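Local coordinates for protein dihydropyrimidinase (Brevibacillus agri, PDB 3SFW) that catalyses the hydrolytic ring opening of dihydropyrimidines, probably using its two bound zinc ions to activate the attacking water, at residues Thr76-Ala81 against Lys115-Tyr120; Ser127-His132 against Asp163-Lys168; Ile342-Thr347 against His409-Asp414; Pro398-Thr403 against His424-Ser429. All blocks are in the same frame, centred on the assembly; numbering follows the deposited sequence.

Contact 1: Thr76-Ala81 against Lys115-Tyr120; sequences TGTKAA and KAVIDY
Thr78 on helix 74-83 meets Val117 and Ile118 where the chain runs into strand 119-124, so the contact ties a helix of the amidohydrolase TIM barrel to the entry of one of its parallel strands. The polar part rests on one hydroxyl. Val117 N gives Thr78 OG1 a hydrogen bond of 2.9 Å that is nearly straight, at 168°. OG1 sits between the backbone N and the carbonyl carbon (chi1 61°), and within its own helix it is also hydrogen-bonded to the carbonyl O of Phe74, one turn back. Carbon atoms pack beside this bond. Val117 CG2 makes van der Waals contacts with Thr78 OG1 at 3.4 Å and with the helix backbone at Lys79 N, 3.6 Å away. On the methyl side of the threonine, Ile118 slides past in the opposite direction, with CG1 3.7 Å from Thr78 CB and CD1 4.0 Å from Thr78 CG2. Ala116 CB adds a looser touch, 4.1 Å from the same CG2. Phe443 of strand 442-443 is in contact with both Lys79 and Val117. A valine in place of Thr78 would probably leave Val117 N without its acceptor inside this buried interface. The hydroxyl thus bonds to Phe74 O of its own helix and accepts from Val117 N, while CB and CG2 pack on Ile118.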
# COMPACT_ATOMS: atom_id res chain seq x y z
N THR A 76 -33.59 -4.10 31.41
CA THR A 76 -32.32 -3.90 32.16
C THR A 76 -31.23 -3.34 31.23
O THR A 76 -30.39 -2.55 31.68
CB THR A 76 -31.81 -5.14 32.91
OG1 THR A 76 -31.47 -6.18 31.98
CG2 THR A 76 -32.91 -5.69 33.95
N GLY A 77 -31.22 -3.81 29.98
CA GLY A 77 -30.17 -3.37 29.06
C GLY A 77 -30.31 -1.89 28.71
O GLY A 77 -29.30 -1.16 28.63
N THR A 78 -31.53 -1.43 28.47
CA THR A 78 -31.73 0.02 28.17
C THR A 78 -31.53 0.86 29.41
O THR A 78 -31.04 1.99 29.33
CB THR A 78 -33.10 0.35 27.49
OG1 THR A 78 -34.20 -0.02 28.34
CG2 THR A 78 -33.19 -0.36 26.15
N LYS A 79 -31.86 0.32 30.60
CA LYS A 79 -31.64 1.10 31.81
C LYS A 79 -30.12 1.27 32.03
O LYS A 79 -29.64 2.36 32.38
CB LYS A 79 -32.31 0.45 33.04
CG LYS A 79 -32.08 1.18 34.32
CD LYS A 79 -33.19 0.81 35.36
CE LYS A 79 -33.24 -0.72 35.53
NZ LYS A 79 -32.12 -1.26 36.32
N ALA A 80 -29.36 0.20 31.79
CA ALA A 80 -27.92 0.25 31.96
C ALA A 80 -27.30 1.21 30.92
O ALA A 80 -26.43 2.00 31.23
CB ALA A 80 -27.35 -1.17 31.79
N ALA A 81 -27.80 1.17 29.70
CA ALA A 81 -27.34 2.11 28.66
C ALA A 81 -27.56 3.54 29.15
O ALA A 81 -26.65 4.38 29.05
CB ALA A 81 -28.12 1.89 27.34
N LYS A 115 -41.09 -2.37 27.62
CA LYS A 115 -39.94 -2.72 28.47
C LYS A 115 -38.77 -1.72 28.33
O LYS A 115 -38.22 -1.25 29.32
CB LYS A 115 -39.48 -4.18 28.17
CG LYS A 115 -40.57 -5.24 28.36
CD LYS A 115 -40.24 -6.61 27.71
CE LYS A 115 -41.39 -7.04 26.74
NZ LYS A 115 -41.53 -8.51 26.47
N ALA A 116 -38.48 -1.27 27.11
CA ALA A 116 -37.37 -0.29 26.91
C ALA A 116 -37.61 1.06 27.59
O ALA A 116 -38.78 1.54 27.63
CB ALA A 116 -37.17 -0.07 25.35
N VAL A 117 -36.57 1.61 28.24
CA VAL A 117 -36.70 2.88 28.97
C VAL A 117 -36.15 4.02 28.15
O VAL A 117 -36.38 5.18 28.48
CB VAL A 117 -36.01 2.83 30.34
CG1 VAL A 117 -36.50 1.59 31.14
CG2 VAL A 117 -34.48 2.79 30.22
N ILE A 118 -35.47 3.68 27.05
CA ILE A 118 -35.04 4.69 26.08
C ILE A 118 -35.27 4.15 24.68
O ILE A 118 -35.77 3.03 24.50
CB ILE A 118 -33.54 5.07 26.25
CG1 ILE A 118 -32.69 3.84 26.50
CG2 ILE A 118 -33.33 5.96 27.47
CD1 ILE A 118 -31.87 3.40 25.44
N ASP A 119 -35.02 4.99 23.67
CA ASP A 119 -35.48 4.69 22.33
C ASP A 119 -34.62 3.64 21.64
O ASP A 119 -33.45 3.46 22.00
CB ASP A 119 -35.54 5.95 21.49
CG ASP A 119 -36.67 6.86 21.91
OD1 ASP A 119 -37.37 6.49 22.90
OD2 ASP A 119 -36.88 7.93 21.29
N TYR A 120 -35.20 2.94 20.66
CA TYR A 120 -34.50 1.79 20.05
C TYR A 120 -34.88 1.66 18.59
O TYR A 120 -36.06 1.82 18.22
CB TYR A 120 -34.81 0.47 20.79
CG TYR A 120 -36.30 0.17 20.92
CD1 TYR A 120 -37.07 0.77 21.95
CD2 TYR A 120 -36.94 -0.72 20.01
CE1 TYR A 120 -38.48 0.58 22.00
CE2 TYR A 120 -38.32 -0.93 20.07
CZ TYR A 120 -39.07 -0.32 21.09
OH TYR A 120 -40.45 -0.54 21.12

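Contact 2: Ser127-His132 against Asp163-Lys168; sequences SDANDH and DETLFK
Ala129 and Thr165 mark a water-bridged contact of a loop against the first turns of a helix, where the loop after TIM-barrel strand 119-124 meets the start of outer helix 163-176: segment 127-132 leads into helix 131-142, with Asn130 at its N-cap position, while segment 163-168 opens helix 163-176. No direct hydrogen bond joins the two segments. Their dry contacts are few. Ala129 CB rests on Lys168 CB at 3.7 Å. Thr165 presses both branches on the extended backbone of the loop, OG1 being 3.4 Å and CG2 3.7 Å from Asp128 CA. Its chi1 of -69° sets OG1 beside its own backbone N, and both branches come up against Asp128 CA from the helix side. Ordered waters supply the polar links. One accepts from Ala129 N and is also hydrogen-bonded to Thr165 OG1, 2.9 Å away, which satisfies a loop amide that finds no acceptor on the helix.

The side chain of Lys168, extended beyond CG, runs past Ala129 O, its CD 3.8 Å from that oxygen. It ends in a salt bridge with Glu164, one turn earlier, whose OE1 receives NZ on its anti lone pair at 3.1 Å. The other carboxylate oxygen of Glu164 pairs with Lys156 of the second subunit, so this helix start also lies at a subunit interface. A further water accepts from Lys168 NZ and donates to Ala129 O and to Asp131 OD1, the last at 2.7 Å.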
# COMPACT_ATOMS: atom_id res chain seq x y z
N SER A 127 -29.86 -14.28 6.63
CA SER A 127 -29.18 -15.62 6.65
C SER A 127 -29.05 -16.14 5.24
O SER A 127 -28.20 -16.97 4.97
CB SER A 127 -29.96 -16.68 7.48
OG SER A 127 -31.25 -16.21 7.93
N ASP A 128 -29.99 -15.75 4.38
CA ASP A 128 -29.88 -16.13 2.99
C ASP A 128 -30.78 -15.33 2.07
O ASP A 128 -31.77 -14.74 2.50
CB ASP A 128 -30.06 -17.63 2.80
CG ASP A 128 -31.47 -18.02 2.55
OD1 ASP A 128 -31.79 -18.46 1.42
OD2 ASP A 128 -32.26 -17.85 3.48
N ALA A 129 -30.30 -15.11 0.86
CA ALA A 129 -30.91 -14.08 0.02
C ALA A 129 -31.72 -14.72 -1.13
O ALA A 129 -31.58 -14.35 -2.30
CB ALA A 129 -29.82 -13.14 -0.52
N ASN A 130 -32.53 -15.72 -0.77
CA ASN A 130 -33.48 -16.31 -1.71
C ASN A 130 -34.48 -15.26 -2.22
O ASN A 130 -34.58 -14.16 -1.68
CB ASN A 130 -34.17 -17.55 -1.11
CG ASN A 130 -35.06 -17.22 0.09
OD1 ASN A 130 -34.86 -17.72 1.20
ND2 ASN A 130 -36.10 -16.44 -0.14
N ASP A 131 -35.11 -15.52 -3.36
CA ASP A 131 -35.94 -14.50 -3.99
C ASP A 131 -37.06 -13.96 -3.08
O ASP A 131 -37.45 -12.78 -3.17
CB ASP A 131 -36.55 -15.02 -5.29
CG ASP A 131 -35.54 -15.13 -6.42
OD1 ASP A 131 -34.37 -14.68 -6.26
OD2 ASP A 131 -35.92 -15.63 -7.50
N HIS A 132 -37.63 -14.81 -2.25
CA HIS A 132 -38.69 -14.38 -1.34
C HIS A 132 -38.16 -13.35 -0.33
O HIS A 132 -38.81 -12.36 -0.02
CB HIS A 132 -39.28 -15.58 -0.60
CG HIS A 132 -40.50 -15.27 0.21
ND1 HIS A 132 -41.77 -15.69 -0.16
CD2 HIS A 132 -40.66 -14.59 1.37
CE1 HIS A 132 -42.65 -15.25 0.73
NE2 HIS A 132 -42.00 -14.59 1.67
N ASP A 163 -20.91 -16.06 0.35
CA ASP A 163 -20.67 -14.99 -0.60
C ASP A 163 -21.86 -14.71 -1.49
O ASP A 163 -22.09 -13.56 -1.86
CB ASP A 163 -19.42 -15.27 -1.45
CG ASP A 163 -18.13 -15.16 -0.65
OD1 ASP A 163 -18.16 -14.65 0.52
OD2 ASP A 163 -17.08 -15.54 -1.21
N GLU A 164 -22.55 -15.75 -1.92
CA GLU A 164 -23.80 -15.53 -2.66
C GLU A 164 -24.82 -14.68 -1.85
O GLU A 164 -25.37 -13.68 -2.38
CB GLU A 164 -24.41 -16.89 -3.07
CG GLU A 164 -25.80 -16.75 -3.69
CD GLU A 164 -26.42 -18.12 -4.10
OE1 GLU A 164 -27.49 -18.08 -4.74
OE2 GLU A 164 -25.85 -19.19 -3.81
N THR A 165 -25.01 -15.01 -0.58
CA THR A 165 -25.92 -14.23 0.24
C THR A 165 -25.44 -12.79 0.41
O THR A 165 -26.22 -11.84 0.29
CB THR A 165 -26.15 -14.91 1.59
OG1 THR A 165 -26.90 -16.10 1.36
CG2 THR A 165 -26.94 -14.02 2.51
N LEU A 166 -24.15 -12.63 0.67
CA LEU A 166 -23.64 -11.28 0.96
C LEU A 166 -23.69 -10.44 -0.30
O LEU A 166 -24.13 -9.29 -0.27
CB LEU A 166 -22.20 -11.36 1.56
CG LEU A 166 -21.49 -9.99 1.67
CD1 LEU A 166 -22.32 -9.04 2.57
CD2 LEU A 166 -20.07 -10.21 2.25
N PHE A 167 -23.33 -11.00 -1.45
CA PHE A 167 -23.32 -10.18 -2.68
C PHE A 167 -24.75 -9.78 -3.12
O PHE A 167 -25.01 -8.61 -3.43
CB PHE A 167 -22.64 -10.95 -3.81
CG PHE A 167 -22.38 -10.11 -5.03
CD1 PHE A 167 -22.78 -10.57 -6.28
CD2 PHE A 167 -21.71 -8.89 -4.94
CE1 PHE A 167 -22.51 -9.81 -7.44
CE2 PHE A 167 -21.44 -8.12 -6.07
CZ PHE A 167 -21.81 -8.61 -7.34
N LYS A 168 -25.67 -10.74 -3.12
CA LYS A 168 -27.08 -10.46 -3.39
C LYS A 168 -27.67 -9.43 -2.43
O LYS A 168 -28.42 -8.53 -2.86
CB LYS A 168 -27.87 -11.77 -3.34
CG LYS A 168 -27.60 -12.64 -4.55
CD LYS A 168 -28.45 -13.91 -4.44
CE LYS A 168 -28.45 -14.68 -5.75
NZ LYS A 168 -29.41 -15.84 -5.65
O HOH W 1 -25.93 -17.99 3.11
O HOH W 2 -32.08 -15.01 -4.87
O HOH W 3 -28.67 -16.68 -0.83

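Contact 3: Ile342-Thr347 against His409-Asp414; sequences IEDRMT and HHMNVD
CG of Glu343 stands anti to the backbone N (chi1 -174°) and the chain stays extended beyond it, carrying the carboxylate to His410, whose own CG lies beside its backbone N. The result is a His-carboxylate hydrogen bond, made between the segment leading into helix 345-354 of the TIM barrel and the long loop that joins strands 393-403 and 422-432. His410 ND1 donates to Glu343 OE2 at 2.7 Å, almost straight at 174°. The oxygen lies in the ring plane and is met on its syn side, 25° out of the carboxylate plane. Glu343 OE1 takes His410 N on its syn lone pair, also at 2.7 Å, and a weak bond from Met411 N at 3.2 Å. One carboxylate therefore grips the imidazole and two successive loop amides, which fixes its rotation; a negative charge there would be stabilised by the donors. Phe83 stacks on the His410 ring.

Met411 folds against the carbon part, its SD 3.9 Å from Glu343 CB and its CG 4.0 Å from Ile342 CG2. Within the loop, His409, whose ND1 is hydrogen-bonded to Asn416, donates from NE2 to Val413 O at 3.1 Å, the oxygen lying in the plane of the imidazole ring.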
# COMPACT_ATOMS: atom_id res chain seq x y z
N ILE A 342 -22.31 -2.31 27.42
CA ILE A 342 -23.20 -1.17 27.09
C ILE A 342 -23.01 0.04 28.02
O ILE A 342 -23.10 1.19 27.58
CB ILE A 342 -24.66 -1.61 26.99
CG1 ILE A 342 -25.46 -0.63 26.11
CG2 ILE A 342 -25.32 -1.75 28.41
CD1 ILE A 342 -26.90 -1.21 25.78
N GLU A 343 -22.76 -0.22 29.30
CA GLU A 343 -22.84 0.84 30.26
C GLU A 343 -21.60 1.73 30.28
O GLU A 343 -21.69 2.94 30.51
CB GLU A 343 -23.05 0.25 31.66
CG GLU A 343 -23.30 1.33 32.71
CD GLU A 343 -23.89 0.77 34.00
OE1 GLU A 343 -24.34 -0.40 34.02
OE2 GLU A 343 -23.94 1.54 35.00
N ASP A 344 -20.46 1.17 29.92
CA ASP A 344 -19.19 1.90 30.09
C ASP A 344 -18.65 2.52 28.81
O ASP A 344 -17.59 3.23 28.83
CB ASP A 344 -18.17 1.04 30.79
CG ASP A 344 -18.64 0.63 32.16
OD1 ASP A 344 -19.06 1.55 32.93
OD2 ASP A 344 -18.72 -0.58 32.41
N ARG A 345 -19.40 2.33 27.72
CA ARG A 345 -18.91 2.79 26.39
C ARG A 345 -18.56 4.30 26.41
O ARG A 345 -17.45 4.70 25.96
CB ARG A 345 -19.97 2.53 25.28
CG ARG A 345 -19.53 3.08 23.89
CD ARG A 345 -20.63 2.81 22.82
NE ARG A 345 -21.85 3.52 23.15
CZ ARG A 345 -22.43 4.45 22.40
NH1 ARG A 345 -21.89 4.79 21.21
NH2 ARG A 345 -23.54 5.07 22.84
N MET A 346 -19.51 5.15 26.83
CA MET A 346 -19.29 6.61 26.75
C MET A 346 -18.11 7.03 27.65
O MET A 346 -17.24 7.83 27.23
CB MET A 346 -20.55 7.37 27.18
CG MET A 346 -21.75 7.19 26.24
SD MET A 346 -21.51 8.02 24.67
CE MET A 346 -21.82 9.70 25.12
N THR A 347 -18.13 6.57 28.91
CA THR A 347 -17.09 7.01 29.87
C THR A 347 -15.68 6.55 29.48
O THR A 347 -14.73 7.34 29.56
CB THR A 347 -17.37 6.57 31.33
OG1 THR A 347 -18.59 7.20 31.77
CG2 THR A 347 -16.22 7.09 32.24
N HIS A 409 -22.32 -1.03 38.86
CA HIS A 409 -22.94 -1.02 37.51
C HIS A 409 -24.44 -1.41 37.54
O HIS A 409 -24.98 -1.79 38.59
CB HIS A 409 -22.09 -1.76 36.43
CG HIS A 409 -22.17 -3.27 36.44
ND1 HIS A 409 -21.22 -4.05 35.81
CD2 HIS A 409 -23.15 -4.12 36.85
CE1 HIS A 409 -21.59 -5.32 35.86
NE2 HIS A 409 -22.77 -5.39 36.47
N HIS A 410 -25.11 -1.25 36.41
CA HIS A 410 -26.56 -1.52 36.35
C HIS A 410 -26.92 -2.61 35.35
O HIS A 410 -28.12 -2.96 35.20
CB HIS A 410 -27.31 -0.21 36.06
CG HIS A 410 -27.01 0.88 37.03
ND1 HIS A 410 -25.85 1.63 36.95
CD2 HIS A 410 -27.67 1.32 38.13
CE1 HIS A 410 -25.82 2.50 37.95
NE2 HIS A 410 -26.90 2.31 38.71
N MET A 411 -25.91 -3.14 34.64
CA MET A 411 -26.15 -4.28 33.73
C MET A 411 -26.51 -5.53 34.55
O MET A 411 -25.99 -5.71 35.67
CB MET A 411 -24.91 -4.55 32.87
CG MET A 411 -24.57 -3.35 31.97
SD MET A 411 -22.99 -3.57 31.16
CE MET A 411 -21.86 -3.40 32.60
N ASN A 412 -27.50 -6.30 34.07
CA ASN A 412 -27.93 -7.46 34.83
C ASN A 412 -26.96 -8.63 34.57
O ASN A 412 -27.33 -9.61 33.92
CB ASN A 412 -29.39 -7.84 34.50
CG ASN A 412 -29.96 -8.87 35.47
OD1 ASN A 412 -29.38 -9.11 36.55
ND2 ASN A 412 -30.99 -9.58 35.04
N VAL A 413 -25.74 -8.52 35.12
CA VAL A 413 -24.68 -9.52 34.87
C VAL A 413 -23.73 -9.46 36.05
O VAL A 413 -23.58 -8.42 36.67
CB VAL A 413 -23.86 -9.18 33.58
CG1 VAL A 413 -23.10 -10.42 33.07
CG2 VAL A 413 -24.79 -8.67 32.50
N ASP A 414 -23.11 -10.60 36.38
CA ASP A 414 -22.35 -10.72 37.64
C ASP A 414 -20.89 -10.33 37.56
O ASP A 414 -20.13 -10.59 38.49
CB ASP A 414 -22.44 -12.16 38.19
CG ASP A 414 -21.92 -13.19 37.22
OD1 ASP A 414 -21.32 -12.82 36.21
OD2 ASP A 414 -21.95 -14.41 37.54

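Contact 4: Pro398-Thr403 against His424-Ser429; sequences PTVQRT and HGDVIS
Gln401 lays its CG over one face of the His424 ring, 3.6 Å from the centroid, in a CH-pi contact, the two side chains running side by side in the same direction. They form a non-hydrogen-bonded pair of an antiparallel strand pairing between 393-403 and 422-432, in the smaller beta-sandwich domain that adjoins the TIM barrel in this family. The chain turns a corner at Pro398 and Thr399, and the short segments 400-403 and 424-429 meet at 88°, consistent with the single beta bridge between them, Gln401 with His424. Gly425 N donates to Val400 O at 2.8 Å, in the carbonyl plane, and His424 CA adds a CA-H...O contact to the same oxygen at 3.1 Å. Gly425 adopts backbone angles at which a CB would jam against the carbonyl O of His424.

Arg402 crosses to the other strand. Its chain is extended from CG to NE, and NE donates to Gly425 O at 3.0 Å, the oxygen lying near the guanidinium plane. Asp426 OD1 is 3.4 Å from the same NE, well out of that plane, so this salt bridge rests on charge alone. An alanine in place of Arg402 would probably leave Gly425 O without this donor and Asp426 dependent on Lys441 for its countercharge. Val400 packs obliquely on the stem of Asp426, its CB 3.7 Å from Asp426 CB.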
# COMPACT_ATOMS: atom_id res chain seq x y z
N PRO A 398 -17.06 15.95 33.84
CA PRO A 398 -15.79 15.39 33.35
C PRO A 398 -14.72 15.27 34.47
O PRO A 398 -13.66 14.65 34.27
CB PRO A 398 -15.35 16.41 32.29
CG PRO A 398 -15.95 17.73 32.80
CD PRO A 398 -17.26 17.36 33.43
N THR A 399 -14.99 15.84 35.64
CA THR A 399 -13.95 15.93 36.71
C THR A 399 -13.96 14.76 37.71
O THR A 399 -12.97 14.50 38.39
CB THR A 399 -14.09 17.25 37.52
OG1 THR A 399 -15.29 17.23 38.28
CG2 THR A 399 -14.09 18.43 36.60
N VAL A 400 -15.06 14.03 37.77
CA VAL A 400 -15.24 12.99 38.76
C VAL A 400 -14.32 11.81 38.49
O VAL A 400 -14.31 11.25 37.39
CB VAL A 400 -16.72 12.52 38.78
CG1 VAL A 400 -16.92 11.30 39.70
CG2 VAL A 400 -17.68 13.70 39.11
N GLN A 401 -13.54 11.42 39.49
CA GLN A 401 -12.78 10.18 39.38
C GLN A 401 -13.56 9.06 39.98
O GLN A 401 -14.12 9.19 41.07
CB GLN A 401 -11.48 10.28 40.14
CG GLN A 401 -10.61 11.41 39.74
CD GLN A 401 -9.28 11.32 40.45
OE1 GLN A 401 -8.43 10.49 40.07
NE2 GLN A 401 -9.15 12.03 41.58
N ARG A 402 -13.57 7.91 39.32
CA ARG A 402 -14.25 6.76 39.90
C ARG A 402 -13.66 5.46 39.37
O ARG A 402 -12.81 5.47 38.50
CB ARG A 402 -15.76 6.83 39.65
CG ARG A 402 -16.13 6.72 38.18
CD ARG A 402 -17.63 6.89 37.98
NE ARG A 402 -17.94 7.05 36.57
CZ ARG A 402 -18.33 6.07 35.77
NH1 ARG A 402 -18.57 4.84 36.25
NH2 ARG A 402 -18.56 6.35 34.48
N THR A 403 -14.02 4.36 40.01
CA THR A 403 -13.54 3.05 39.57
C THR A 403 -14.71 2.29 38.97
O THR A 403 -15.78 2.24 39.54
CB THR A 403 -13.05 2.28 40.78
OG1 THR A 403 -11.96 3.00 41.34
CG2 THR A 403 -12.60 0.88 40.38
N HIS A 424 -11.98 9.08 34.61
CA HIS A 424 -12.65 10.32 34.92
C HIS A 424 -13.89 10.47 34.07
O HIS A 424 -13.87 10.15 32.88
CB HIS A 424 -11.73 11.51 34.62
CG HIS A 424 -10.53 11.58 35.50
ND1 HIS A 424 -10.26 12.67 36.30
CD2 HIS A 424 -9.56 10.67 35.74
CE1 HIS A 424 -9.16 12.43 37.00
NE2 HIS A 424 -8.71 11.23 36.67
N GLY A 425 -14.91 11.07 34.65
CA GLY A 425 -16.15 11.37 33.95
C GLY A 425 -17.29 10.58 34.58
O GLY A 425 -17.13 9.42 34.88
N ASP A 426 -18.39 11.25 34.87
CA ASP A 426 -19.54 10.61 35.51
C ASP A 426 -20.80 11.14 34.80
O ASP A 426 -20.97 12.35 34.58
CB ASP A 426 -19.54 10.96 37.02
CG ASP A 426 -20.33 9.96 37.88
OD1 ASP A 426 -20.65 8.85 37.41
OD2 ASP A 426 -20.62 10.29 39.06
N VAL A 427 -21.66 10.20 34.40
CA VAL A 427 -23.00 10.55 33.86
C VAL A 427 -23.95 10.92 35.00
O VAL A 427 -24.29 10.08 35.86
CB VAL A 427 -23.56 9.36 33.05
CG1 VAL A 427 -25.00 9.63 32.58
CG2 VAL A 427 -22.62 9.09 31.81
N ILE A 428 -24.30 12.20 35.08
CA ILE A 428 -25.10 12.68 36.22
C ILE A 428 -26.59 12.54 35.95
O ILE A 428 -27.30 11.94 36.76
CB ILE A 428 -24.77 14.14 36.56
CG1 ILE A 428 -23.25 14.29 36.79
CG2 ILE A 428 -25.67 14.68 37.74
CD1 ILE A 428 -22.68 13.38 37.90
N SER A 429 -27.06 13.13 34.85
CA SER A 429 -28.47 13.04 34.48
C SER A 429 -28.62 12.77 32.99
O SER A 429 -27.74 13.12 32.22
CB SER A 429 -29.18 14.34 34.86
OG SER A 429 -29.06 14.50 36.26

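Contacts 1, 3 and 4 form a chain of neighbours. Contact 1 abuts contact 3 through the helix: Ala80 CB lies 3.5 Å from Met411 CG and Ala81 CB 3.7 Å from Ile342 CD1. Contact 3 abuts contact 4 where Thr347 CG2 comes within 3.6 Å of Gly425 O, and the segments of these two alternate along the sequence. Contacts 1 and 4 reach the same sheet without touching. Contact 2 stands apart, its centre about 32 Å from that of contact 1 and about 46 Å from that of contact 4. Contact 3 supplies no ligand to the binuclear zinc site, the Ile342 side chain lying about 12 Å from a bound zinc ion.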